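Local structure of small ribosomal subunit protein bS6 (Thermotoga maritima, 1VMB) at residues R19-A28 against E102-R111. The protein probably binds 16S ribosomal RNA together with protein bS18, as a structural component of the small ribosomal subunit. Numbering follows the deposited sequence. Where two conformers were deposited one is given.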
ATOM      1  N   ARG A  19       1.643   9.967  12.221  1.00 27.87           N
ATOM      2  CA  ARG A  19       2.546  10.025  11.093  1.00 26.14           C
ATOM      3  C   ARG A  19       1.769   9.572   9.909  1.00 24.15           C
ATOM      4  O   ARG A  19       0.870   8.732  10.065  1.00 24.34           O
ATOM      5  CB  ARG A  19       3.719   9.096  11.380  1.00 24.56           C
ATOM      6  CG  ARG A  19       4.572   9.535  12.598  1.00 27.56           C
ATOM      7  CD  ARG A  19       5.729   8.573  12.890  1.00 29.05           C
ATOM      8  NE  ARG A  19       6.521   9.019  14.038  1.00 29.96           N
ATOM      9  CZ  ARG A  19       7.576   8.359  14.526  1.00 32.27           C
ATOM     10  NH1 ARG A  19       7.972   7.230  13.968  1.00 34.32           N
ATOM     11  NH2 ARG A  19       8.257   8.859  15.548  1.00 35.94           N
ATOM     12  N   ILE A  20       2.131  10.068   8.721  1.00 22.20           N
ATOM     13  CA  ILE A  20       1.396   9.768   7.506  1.00 21.59           C
ATOM     14  C   ILE A  20       2.259   8.911   6.598  1.00 21.30           C
ATOM     15  O   ILE A  20       3.407   9.252   6.358  1.00 23.10           O
ATOM     16  CB  ILE A  20       0.989  11.110   6.754  1.00 21.23           C
ATOM     17  CG1 ILE A  20       0.154  12.041   7.627  1.00 21.59           C
ATOM     18  CG2 ILE A  20       0.251  10.838   5.440  1.00 23.20           C
ATOM     19  CD1 ILE A  20      -0.022  13.440   7.067  1.00 23.40           C
ATOM     20  N   TYR A  21       1.686   7.828   6.087  1.00 22.47           N
ATOM     21  CA  TYR A  21       2.378   6.898   5.189  1.00 22.33           C
ATOM     22  C   TYR A  21       1.668   6.643   3.906  1.00 22.95           C
ATOM     23  O   TYR A  21       0.460   6.820   3.828  1.00 23.41           O
ATOM     24  CB  TYR A  21       2.494   5.555   5.915  1.00 22.93           C
ATOM     25  CG  TYR A  21       3.367   5.662   7.132  1.00 23.08           C
ATOM     26  CD1 TYR A  21       2.818   6.023   8.380  1.00 24.72           C
ATOM     27  CD2 TYR A  21       4.718   5.427   7.064  1.00 24.89           C
ATOM     28  CE1 TYR A  21       3.611   6.141   9.513  1.00 24.21           C
ATOM     29  CE2 TYR A  21       5.507   5.555   8.183  1.00 26.49           C
ATOM     30  CZ  TYR A  21       4.964   5.913   9.408  1.00 25.12           C
ATOM     31  OH  TYR A  21       5.791   6.051  10.531  1.00 28.44           O
ATOM     32  N   GLU A  22       2.451   6.325   2.866  1.00 21.03           N
ATOM     33  CA  GLU A  22       1.911   5.700   1.648  1.00 22.39           C
ATOM     34  C   GLU A  22       2.472   4.314   1.535  1.00 23.38           C
ATOM     35  O   GLU A  22       3.634   4.068   1.845  1.00 22.73           O
ATOM     36  CB  GLU A  22       2.166   6.530   0.396  0.50 22.08           C
ATOM     37  CG  GLU A  22       3.608   6.570   0.007  0.50 19.96           C
ATOM     38  CD  GLU A  22       3.870   7.231  -1.314  0.50 20.80           C
ATOM     39  OE1 GLU A  22       3.174   8.206  -1.717  0.50 19.25           O
ATOM     40  OE2 GLU A  22       4.805   6.740  -1.962  0.50 19.04           O
ATOM     41  N   SER A  23       1.633   3.402   1.052  1.00 22.44           N
ATOM     42  CA  SER A  23       2.110   2.071   0.675  1.00 23.61           C
ATOM     43  C   SER A  23       1.535   1.704  -0.647  1.00 23.97           C
ATOM     44  O   SER A  23       0.304   1.664  -0.805  1.00 25.03           O
ATOM     45  CB  SER A  23       1.712   1.001   1.716  1.00 23.46           C
ATOM     46  OG  SER A  23       2.419  -0.211   1.471  1.00 24.45           O
ATOM     47  N   MET A  24       2.423   1.463  -1.619  1.00 23.89           N
ATOM     48  CA  MET A  24       2.034   1.091  -2.981  1.00 23.85           C
ATOM     49  C   MET A  24       2.363  -0.366  -3.099  1.00 23.83           C
ATOM     50  O   MET A  24       3.490  -0.788  -2.744  1.00 24.02           O
ATOM     51  CB  MET A  24       2.805   1.884  -4.048  0.50 23.92           C
ATOM     52  CG  MET A  24       2.370   1.568  -5.490  0.50 23.18           C
ATOM     53  SD  MET A  24       3.440   2.281  -6.750  0.50 24.45           S
ATOM     54  CE  MET A  24       4.451   0.848  -7.033  0.50 25.83           C
ATOM     55  N   PHE A  25       1.418  -1.149  -3.606  1.00 23.54           N
ATOM     56  CA  PHE A  25       1.677  -2.556  -3.854  1.00 23.05           C
ATOM     57  C   PHE A  25       1.142  -2.975  -5.233  1.00 22.86           C
ATOM     58  O   PHE A  25       0.126  -2.420  -5.674  1.00 23.83           O
ATOM     59  CB  PHE A  25       1.120  -3.438  -2.744  1.00 23.41           C
ATOM     60  CG  PHE A  25      -0.372  -3.285  -2.500  1.00 23.46           C
ATOM     61  CD1 PHE A  25      -0.902  -2.245  -1.718  1.00 22.88           C
ATOM     62  CD2 PHE A  25      -1.257  -4.198  -3.011  1.00 24.96           C
ATOM     63  CE1 PHE A  25      -2.226  -2.149  -1.524  1.00 23.11           C
ATOM     64  CE2 PHE A  25      -2.607  -4.086  -2.816  1.00 25.51           C
ATOM     65  CZ  PHE A  25      -3.102  -3.058  -2.060  1.00 24.64           C
ATOM     66  N   ILE A  26       1.813  -3.935  -5.894  1.00 23.10           N
ATOM     67  CA  ILE A  26       1.468  -4.330  -7.259  1.00 24.01           C
ATOM     68  C   ILE A  26       1.158  -5.829  -7.245  1.00 23.50           C
ATOM     69  O   ILE A  26       1.969  -6.610  -6.809  1.00 22.30           O
ATOM     70  CB  ILE A  26       2.667  -4.042  -8.214  1.00 24.65           C
ATOM     71  CG1 ILE A  26       3.052  -2.564  -8.127  1.00 24.65           C
ATOM     72  CG2 ILE A  26       2.381  -4.449  -9.623  1.00 26.78           C
ATOM     73  CD1 ILE A  26       4.270  -2.171  -8.896  1.00 26.13           C
ATOM     74  N   ILE A  27      -0.009  -6.203  -7.732  1.00 22.14           N
ATOM     75  CA  ILE A  27      -0.459  -7.564  -7.799  1.00 22.77           C
ATOM     76  C   ILE A  27      -0.186  -8.092  -9.201  1.00 21.96           C
ATOM     77  O   ILE A  27      -0.389  -7.403 -10.261  1.00 21.57           O
ATOM     78  CB  ILE A  27      -1.974  -7.667  -7.419  1.00 21.18           C
ATOM     79  CG1 ILE A  27      -2.264  -7.062  -6.014  1.00 23.08           C
ATOM     80  CG2 ILE A  27      -2.424  -9.105  -7.541  1.00 21.54           C
ATOM     81  CD1 ILE A  27      -3.757  -6.889  -5.689  1.00 25.23           C
ATOM     82  N   ALA A  28       0.285  -9.330  -9.216  1.00 23.71           N
ATOM     83  CA  ALA A  28       0.569 -10.035 -10.432  1.00 22.11           C
ATOM     84  C   ALA A  28      -0.640 -10.062 -11.352  1.00 22.41           C
ATOM     85  O   ALA A  28      -1.812 -10.257 -10.920  1.00 23.76           O
ATOM     86  CB  ALA A  28       0.993 -11.450 -10.121  1.00 23.53           C
ATOM     87  N   GLU A 102       1.570 -13.233  -4.542  1.00 23.10           N
ATOM     88  CA  GLU A 102       0.742 -12.577  -5.519  1.00 23.98           C
ATOM     89  C   GLU A 102       1.049 -11.080  -5.601  1.00 24.25           C
ATOM     90  O   GLU A 102       0.747 -10.456  -6.620  1.00 24.90           O
ATOM     91  CB  GLU A 102      -0.711 -12.775  -5.143  1.00 23.30           C
ATOM     92  CG  GLU A 102      -1.164 -14.223  -5.248  1.00 26.64           C
ATOM     93  CD  GLU A 102      -0.892 -15.078  -4.009  1.00 29.56           C
ATOM     94  OE1 GLU A 102      -0.381 -14.604  -2.959  1.00 26.34           O
ATOM     95  OE2 GLU A 102      -1.207 -16.288  -4.099  1.00 35.47           O
ATOM     96  N   ILE A 103       1.536 -10.504  -4.511  1.00 23.30           N
ATOM     97  CA  ILE A 103       2.036  -9.130  -4.531  1.00 23.05           C
ATOM     98  C   ILE A 103       3.526  -9.236  -4.955  1.00 23.32           C
ATOM     99  O   ILE A 103       4.400  -9.696  -4.162  1.00 25.58           O
ATOM    100  CB  ILE A 103       1.850  -8.432  -3.159  1.00 23.53           C
ATOM    101  CG1 ILE A 103       0.338  -8.217  -2.924  1.00 24.02           C
ATOM    102  CG2 ILE A 103       2.663  -7.151  -3.106  1.00 23.86           C
ATOM    103  CD1 ILE A 103      -0.053  -7.750  -1.552  1.00 25.09           C
ATOM    104  N   ILE A 104       3.844  -8.760  -6.178  1.00 22.53           N
ATOM    105  CA  ILE A 104       5.171  -8.871  -6.773  1.00 21.81           C
ATOM    106  C   ILE A 104       6.119  -7.689  -6.490  1.00 22.93           C
ATOM    107  O   ILE A 104       7.332  -7.792  -6.656  1.00 24.15           O
ATOM    108  CB  ILE A 104       5.080  -9.159  -8.306  1.00 23.12           C
ATOM    109  CG1 ILE A 104       4.294  -8.068  -9.042  1.00 24.17           C
ATOM    110  CG2 ILE A 104       4.448 -10.550  -8.516  1.00 22.73           C
ATOM    111  CD1 ILE A 104       4.376  -8.104 -10.475  1.00 23.95           C
ATOM    112  N   ARG A 105       5.547  -6.594  -6.037  1.00 22.24           N
ATOM    113  CA  ARG A 105       6.360  -5.465  -5.617  1.00 23.83           C
ATOM    114  C   ARG A 105       5.579  -4.624  -4.630  1.00 23.95           C
ATOM    115  O   ARG A 105       4.362  -4.455  -4.788  1.00 23.33           O
ATOM    116  CB  ARG A 105       6.838  -4.636  -6.809  1.00 25.44           C
ATOM    117  CG  ARG A 105       7.383  -3.276  -6.312  1.00 29.45           C
ATOM    118  CD  ARG A 105       8.576  -2.745  -6.895  1.00 32.16           C
ATOM    119  NE  ARG A 105       9.018  -1.642  -5.999  1.00 30.45           N
ATOM    120  CZ  ARG A 105      10.122  -1.673  -5.283  1.00 31.17           C
ATOM    121  NH1 ARG A 105      10.895  -2.756  -5.305  1.00 28.45           N
ATOM    122  NH2 ARG A 105      10.431  -0.621  -4.532  1.00 33.70           N
ATOM    123  N   TRP A 106       6.270  -4.061  -3.617  1.00 24.30           N
ATOM    124  CA  TRP A 106       5.602  -3.064  -2.772  1.00 23.35           C
ATOM    125  C   TRP A 106       6.642  -2.053  -2.312  1.00 24.43           C
ATOM    126  O   TRP A 106       7.862  -2.291  -2.363  1.00 25.14           O
ATOM    127  CB  TRP A 106       4.962  -3.679  -1.515  1.00 23.89           C
ATOM    128  CG  TRP A 106       5.914  -4.202  -0.510  1.00 22.98           C
ATOM    129  CD1 TRP A 106       6.440  -3.544   0.586  1.00 23.82           C
ATOM    130  CD2 TRP A 106       6.517  -5.502  -0.509  1.00 24.65           C
ATOM    131  NE1 TRP A 106       7.303  -4.384   1.256  1.00 27.30           N
ATOM    132  CE2 TRP A 106       7.297  -5.614   0.646  1.00 23.74           C
ATOM    133  CE3 TRP A 106       6.327  -6.655  -1.299  1.00 24.37           C
ATOM    134  CZ2 TRP A 106       7.991  -6.785   0.954  1.00 24.25           C
ATOM    135  CZ3 TRP A 106       7.029  -7.774  -1.006  1.00 25.97           C
ATOM    136  CH2 TRP A 106       7.827  -7.847   0.119  1.00 25.46           C
ATOM    137  N   GLN A 107       6.140  -0.958  -1.808  1.00 23.49           N
ATOM    138  CA  GLN A 107       7.019   0.029  -1.199  1.00 24.78           C
ATOM    139  C   GLN A 107       6.206   0.860  -0.232  1.00 23.40           C
ATOM    140  O   GLN A 107       5.099   1.277  -0.545  1.00 24.13           O
ATOM    141  CB  GLN A 107       7.642   0.862  -2.294  1.00 26.18           C
ATOM    142  CG  GLN A 107       6.630   1.367  -3.241  1.00 25.85           C
ATOM    143  CD  GLN A 107       7.207   1.808  -4.522  1.00 30.54           C
ATOM    144  OE1 GLN A 107       7.970   1.062  -5.112  1.00 29.23           O
ATOM    145  NE2 GLN A 107       6.793   2.996  -5.001  1.00 29.28           N
ATOM    146  N   THR A 108       6.795   1.175   0.919  1.00 24.27           N
ATOM    147  CA  THR A 108       6.111   1.918   1.910  1.00 23.27           C
ATOM    148  C   THR A 108       6.959   3.072   2.406  1.00 21.70           C
ATOM    149  O   THR A 108       8.119   2.873   2.807  1.00 23.47           O
ATOM    150  CB  THR A 108       5.780   0.988   3.073  1.00 22.43           C
ATOM    151  OG1 THR A 108       4.920  -0.097   2.612  1.00 21.51           O
ATOM    152  CG2 THR A 108       5.014   1.765   4.148  1.00 25.42           C
ATOM    153  N   PHE A 109       6.385   4.260   2.392  1.00 21.79           N
ATOM    154  CA  PHE A 109       7.124   5.480   2.707  1.00 21.58           C
ATOM    155  C   PHE A 109       6.380   6.378   3.655  1.00 21.90           C
ATOM    156  O   PHE A 109       5.179   6.678   3.444  1.00 21.93           O
ATOM    157  CB  PHE A 109       7.419   6.329   1.450  1.00 21.77           C
ATOM    158  CG  PHE A 109       8.171   5.601   0.355  1.00 20.13           C
ATOM    159  CD1 PHE A 109       9.555   5.453   0.440  1.00 21.64           C
ATOM    160  CD2 PHE A 109       7.536   5.166  -0.779  1.00 25.55           C
ATOM    161  CE1 PHE A 109      10.263   4.816  -0.605  1.00 26.66           C
ATOM    162  CE2 PHE A 109       8.243   4.539  -1.823  1.00 23.63           C
ATOM    163  CZ  PHE A 109       9.585   4.338  -1.685  1.00 21.80           C
ATOM    164  N   ARG A 110       7.124   6.929   4.595  1.00 20.98           N
ATOM    165  CA  ARG A 110       6.579   8.031   5.392  1.00 20.06           C
ATOM    166  C   ARG A 110       6.529   9.332   4.580  1.00 20.61           C
ATOM    167  O   ARG A 110       7.511   9.741   3.938  1.00 20.10           O
ATOM    168  CB  ARG A 110       7.348   8.257   6.668  1.00 21.53           C
ATOM    169  CG  ARG A 110       6.665   9.254   7.594  1.00 20.92           C
ATOM    170  CD  ARG A 110       7.277   9.216   8.962  1.00 22.42           C
ATOM    171  NE  ARG A 110       6.955  10.399   9.740  1.00 21.99           N
ATOM    172  CZ  ARG A 110       7.627  10.758  10.811  1.00 21.69           C
ATOM    173  NH1 ARG A 110       8.661  10.050  11.241  1.00 23.90           N
ATOM    174  NH2 ARG A 110       7.310  11.888  11.450  1.00 23.44           N
ATOM    175  N   ARG A 111       5.354   9.937   4.571  1.00 19.18           N
ATOM    176  CA  ARG A 111       5.120  11.129   3.777  1.00 19.53           C
ATOM    177  C   ARG A 111       5.324  12.381   4.616  1.00 19.28           C
ATOM    178  O   ARG A 111       4.369  13.071   5.003  1.00 20.33           O
ATOM    179  CB  ARG A 111       3.728  11.089   3.167  1.00 18.49           C
ATOM    180  CG  ARG A 111       3.592  10.013   2.042  1.00 21.69           C
ATOM    181  CD  ARG A 111       4.390  10.358   0.766  1.00 23.81           C
ATOM    182  NE  ARG A 111       3.972  11.639   0.206  1.00 23.63           N
ATOM    183  CZ  ARG A 111       3.041  11.821  -0.744  1.00 26.50           C
ATOM    184  NH1 ARG A 111       2.471  10.801  -1.382  1.00 24.80           N
ATOM    185  NH2 ARG A 111       2.747  13.049  -1.128  1.00 25.84           N
TER
HETATM  186  O   HOH W   1       5.120   5.086  -4.074  1.00 24.39           O
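S23 OG is gripped by two hydroxyls: T108 OG1, at 2.8 Å across the strand pair, and Y97 OH from helix 91-98. Placed anti to the backbone N (chi1 -168°), OG is turned toward T108 OG1, and the buried S23 side chain lies on the face covered by the helices. The strands run antiparallel, their axes 173° apart, and S23 with T108 and F25 with W106 form non-hydrogen-bonded pairs on this face. I103 CD1 meets the F25 ring obliquely, 4.0 Å from CD2, while W106 hydrogen-bonds E94 through NE1 and stacks on Y97. Beyond I26 the register slips by one residue, a beta bulge: I26 N donates to R105 O, yet I26 O accepts from I104 N.

On the other face, in the conformers described for E22 and M24, R111 NH1 meets E22 OE1 at 2.7 Å in a salt bridge, on the anti side of the carboxylate and out of its plane; R111 NE pairs with D113. A water links E22 OE2 (2.7 Å) to Q107 NE2 (2.8 Å). R105 NE and NH2 both donate side-on to Q107 OE1, which with the water at NE2 probably restrains the amide; M24 CE packs against it.

At the N-terminal end of strand 19-27, back on the helix side, the extended R19 chain lays its CD over the centre of the R110 guanidinium, 3.6 Å from CZ, and the two guanidinium planes lie within 3° of parallel. E115 forms a salt bridge with R110 NE, which probably eases this cation-cation stack.

In this ferredoxin-like sheet, the middle of outer strand 103-110 thus joins the core through apolar and hydroxyl contacts, on a face ending in the charged R19-R110 stack; opposite, I26-I104 packing accompanies two conformer-dependent polar links, E22-R111 and the water.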